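Local coordinates for trehalose synthase regulatory protein (Candida albicans, PDB 5HUS), which probably serves as a regulatory subunit of the trehalose synthase complex, contributing a C-terminal domain of the trehalose-phosphatase family with a HAD-type fold, at residues 24-29 with 72-77. Residues are numbered along the deposited sequence; the frame is centred on the assembly and turned at random.
Sequences ILALEI and YLLSYL
Leu25 and Leu73 pair in parallel register where strands 20-26 and 69-74 lie side by side in the central sheet of the HAD-type Rossmann-like fold. Leu25 N donates to Tyr72 O (2.8 Å), and Leu25 O accepts from Leu74 N (2.9 Å). On one face of the sheet, the Ile24 and Leu74 side chains cross obliquely, Ile24 CG2 meeting Leu74 CB at 4.2 Å; the Ala26 methyl rests beside Leu74 CD2, and Tyr248 packs against all three. On the other face, Leu73 has CG anti to its backbone N (chi1 171°), and its isopropyl fork receives Ile29 CG1, which lies 3.7 Å from both Leu73 CD1 and Leu73 CD2. Leu27 CB also meets Leu73 CD1, and Phe86 of helix 79-86 packs against Leu73 and Ile29.

Beyond the paired strands the backbones part and two waters bridge them. In HAD phosphatases this end of the sheet carries the catalytic aspartates and the motif II Ser/Thr; Ala26, Glu28 and Ser75 probably occupy the equivalent positions here. One water donates to Leu27 O, accepts from Ile29 N and bonds Ser75 OG, which also takes Leu77 N in an ST turn. A second water donates to Glu28 OE2 (2.9 Å) and accepts from Tyr76 N, while Glu28 OE2 sits at the Tyr76 ring edge, 4.2 Å from Tyr76 CD2.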
loop_
_atom_site.group_PDB
_atom_site.type_symbol
_atom_site.label_atom_id
_atom_site.label_comp_id
_atom_site.label_asym_id
_atom_site.label_seq_id
_atom_site.Cartn_x
_atom_site.Cartn_y
_atom_site.Cartn_z
ATOM N N ILE A 24 5.357 -5.373 -6.125
ATOM C CA ILE A 24 4.889 -4.366 -5.179
ATOM C C ILE A 24 4.802 -4.994 -3.801
ATOM O O ILE A 24 4.078 -5.971 -3.597
ATOM C CB ILE A 24 3.520 -3.786 -5.611
ATOM C CG1 ILE A 24 3.683 -3.047 -6.944
ATOM C CG2 ILE A 24 2.962 -2.856 -4.533
ATOM C CD1 ILE A 24 2.394 -2.692 -7.616
ATOM N N LEU A 25 5.587 -4.456 -2.868
ATOM C CA LEU A 25 5.677 -5.013 -1.525
ATOM C C LEU A 25 5.075 -4.061 -0.498
ATOM O O LEU A 25 5.608 -2.973 -0.266
ATOM C CB LEU A 25 7.136 -5.313 -1.171
ATOM C CG LEU A 25 7.891 -6.192 -2.177
ATOM C CD1 LEU A 25 9.341 -6.425 -1.729
ATOM C CD2 LEU A 25 7.154 -7.510 -2.357
ATOM N N ALA A 26 3.962 -4.470 0.105
ATOM C CA ALA A 26 3.340 -3.697 1.181
ATOM C C ALA A 26 3.924 -4.156 2.500
ATOM O O ALA A 26 3.478 -5.146 3.075
ATOM C CB ALA A 26 1.818 -3.860 1.169
ATOM N N LEU A 27 4.936 -3.436 2.966
ATOM C CA LEU A 27 5.682 -3.832 4.155
ATOM C C LEU A 27 5.713 -2.710 5.176
ATOM O O LEU A 27 5.680 -1.534 4.820
ATOM C CB LEU A 27 7.112 -4.223 3.785
ATOM C CG LEU A 27 7.306 -5.326 2.749
ATOM C CD1 LEU A 27 8.774 -5.479 2.400
ATOM C CD2 LEU A 27 6.733 -6.638 3.263
ATOM N N GLU A 28 5.778 -3.085 6.449
ATOM C CA GLU A 28 5.969 -2.114 7.517
ATOM C C GLU A 28 7.461 -1.835 7.655
ATOM O O GLU A 28 8.222 -2.701 8.076
ATOM C CB GLU A 28 5.395 -2.639 8.832
ATOM C CG GLU A 28 3.899 -2.894 8.800
ATOM C CD GLU A 28 3.084 -1.626 8.989
ATOM O OE1 GLU A 28 3.063 -1.095 10.121
ATOM O OE2 GLU A 28 2.467 -1.159 8.008
ATOM N N ILE A 29 7.878 -0.636 7.269
ATOM C CA ILE A 29 9.288 -0.283 7.313
ATOM C C ILE A 29 9.545 0.575 8.548
ATOM O O ILE A 29 8.807 1.521 8.816
ATOM C CB ILE A 29 9.715 0.463 6.039
ATOM C CG1 ILE A 29 9.435 -0.400 4.809
ATOM C CG2 ILE A 29 11.184 0.835 6.097
ATOM C CD1 ILE A 29 10.180 -1.712 4.791
ATOM N N TYR A 72 8.676 -1.978 -5.985
ATOM C CA TYR A 72 8.080 -0.822 -5.303
ATOM C C TYR A 72 7.636 -1.169 -3.896
ATOM O O TYR A 72 7.037 -2.218 -3.663
ATOM C CB TYR A 72 6.876 -0.280 -6.086
ATOM C CG TYR A 72 7.281 0.539 -7.275
ATOM C CD1 TYR A 72 7.794 -0.071 -8.416
ATOM C CD2 TYR A 72 7.167 1.923 -7.259
ATOM C CE1 TYR A 72 8.191 0.683 -9.504
ATOM C CE2 TYR A 72 7.555 2.684 -8.346
ATOM C CZ TYR A 72 8.072 2.059 -9.460
ATOM O OH TYR A 72 8.450 2.814 -10.547
ATOM N N LEU A 73 7.944 -0.276 -2.960
ATOM C CA LEU A 73 7.420 -0.363 -1.604
ATOM C C LEU A 73 6.104 0.400 -1.487
ATOM O O LEU A 73 6.024 1.559 -1.891
ATOM C CB LEU A 73 8.429 0.207 -0.608
ATOM C CG LEU A 73 7.899 0.367 0.817
ATOM C CD1 LEU A 73 7.839 -0.985 1.512
ATOM C CD2 LEU A 73 8.762 1.358 1.605
ATOM N N LEU A 74 5.081 -0.253 -0.942
ATOM C CA LEU A 74 3.810 0.406 -0.647
ATOM C C LEU A 74 3.744 0.587 0.856
ATOM O O LEU A 74 3.780 -0.389 1.608
ATOM C CB LEU A 74 2.618 -0.410 -1.167
ATOM C CG LEU A 74 1.219 0.093 -0.793
ATOM C CD1 LEU A 74 0.953 1.496 -1.348
ATOM C CD2 LEU A 74 0.149 -0.884 -1.274
ATOM N N SER A 75 3.663 1.841 1.286
ATOM C CA SER A 75 3.805 2.195 2.697
ATOM C C SER A 75 2.773 3.230 3.099
ATOM O O SER A 75 2.389 4.074 2.285
ATOM C CB SER A 75 5.213 2.734 2.963
ATOM O OG SER A 75 5.336 3.265 4.276
ATOM N N TYR A 76 2.336 3.173 4.354
ATOM C CA TYR A 76 1.450 4.201 4.904
ATOM C C TYR A 76 2.189 5.481 5.259
ATOM O O TYR A 76 1.561 6.509 5.508
ATOM C CB TYR A 76 0.731 3.696 6.157
ATOM C CG TYR A 76 -0.431 2.777 5.883
ATOM C CD1 TYR A 76 -1.638 3.275 5.417
ATOM C CD2 TYR A 76 -0.324 1.412 6.110
ATOM C CE1 TYR A 76 -2.706 2.432 5.167
ATOM C CE2 TYR A 76 -1.382 0.563 5.868
ATOM C CZ TYR A 76 -2.569 1.077 5.397
ATOM O OH TYR A 76 -3.626 0.230 5.154
ATOM N N LEU A 77 3.519 5.419 5.285
ATOM C CA LEU A 77 4.319 6.544 5.761
ATOM C C LEU A 77 4.289 7.741 4.816
ATOM O O LEU A 77 4.082 7.600 3.612
ATOM C CB LEU A 77 5.764 6.103 5.990
ATOM C CG LEU A 77 5.967 5.001 7.025
ATOM C CD1 LEU A 77 7.436 4.624 7.102
ATOM C CD2 LEU A 77 5.460 5.421 8.403
HETATM O O HOH W 1 5.789 1.010 5.707
HETATM O O HOH W 2 3.041 0.885 6.020
#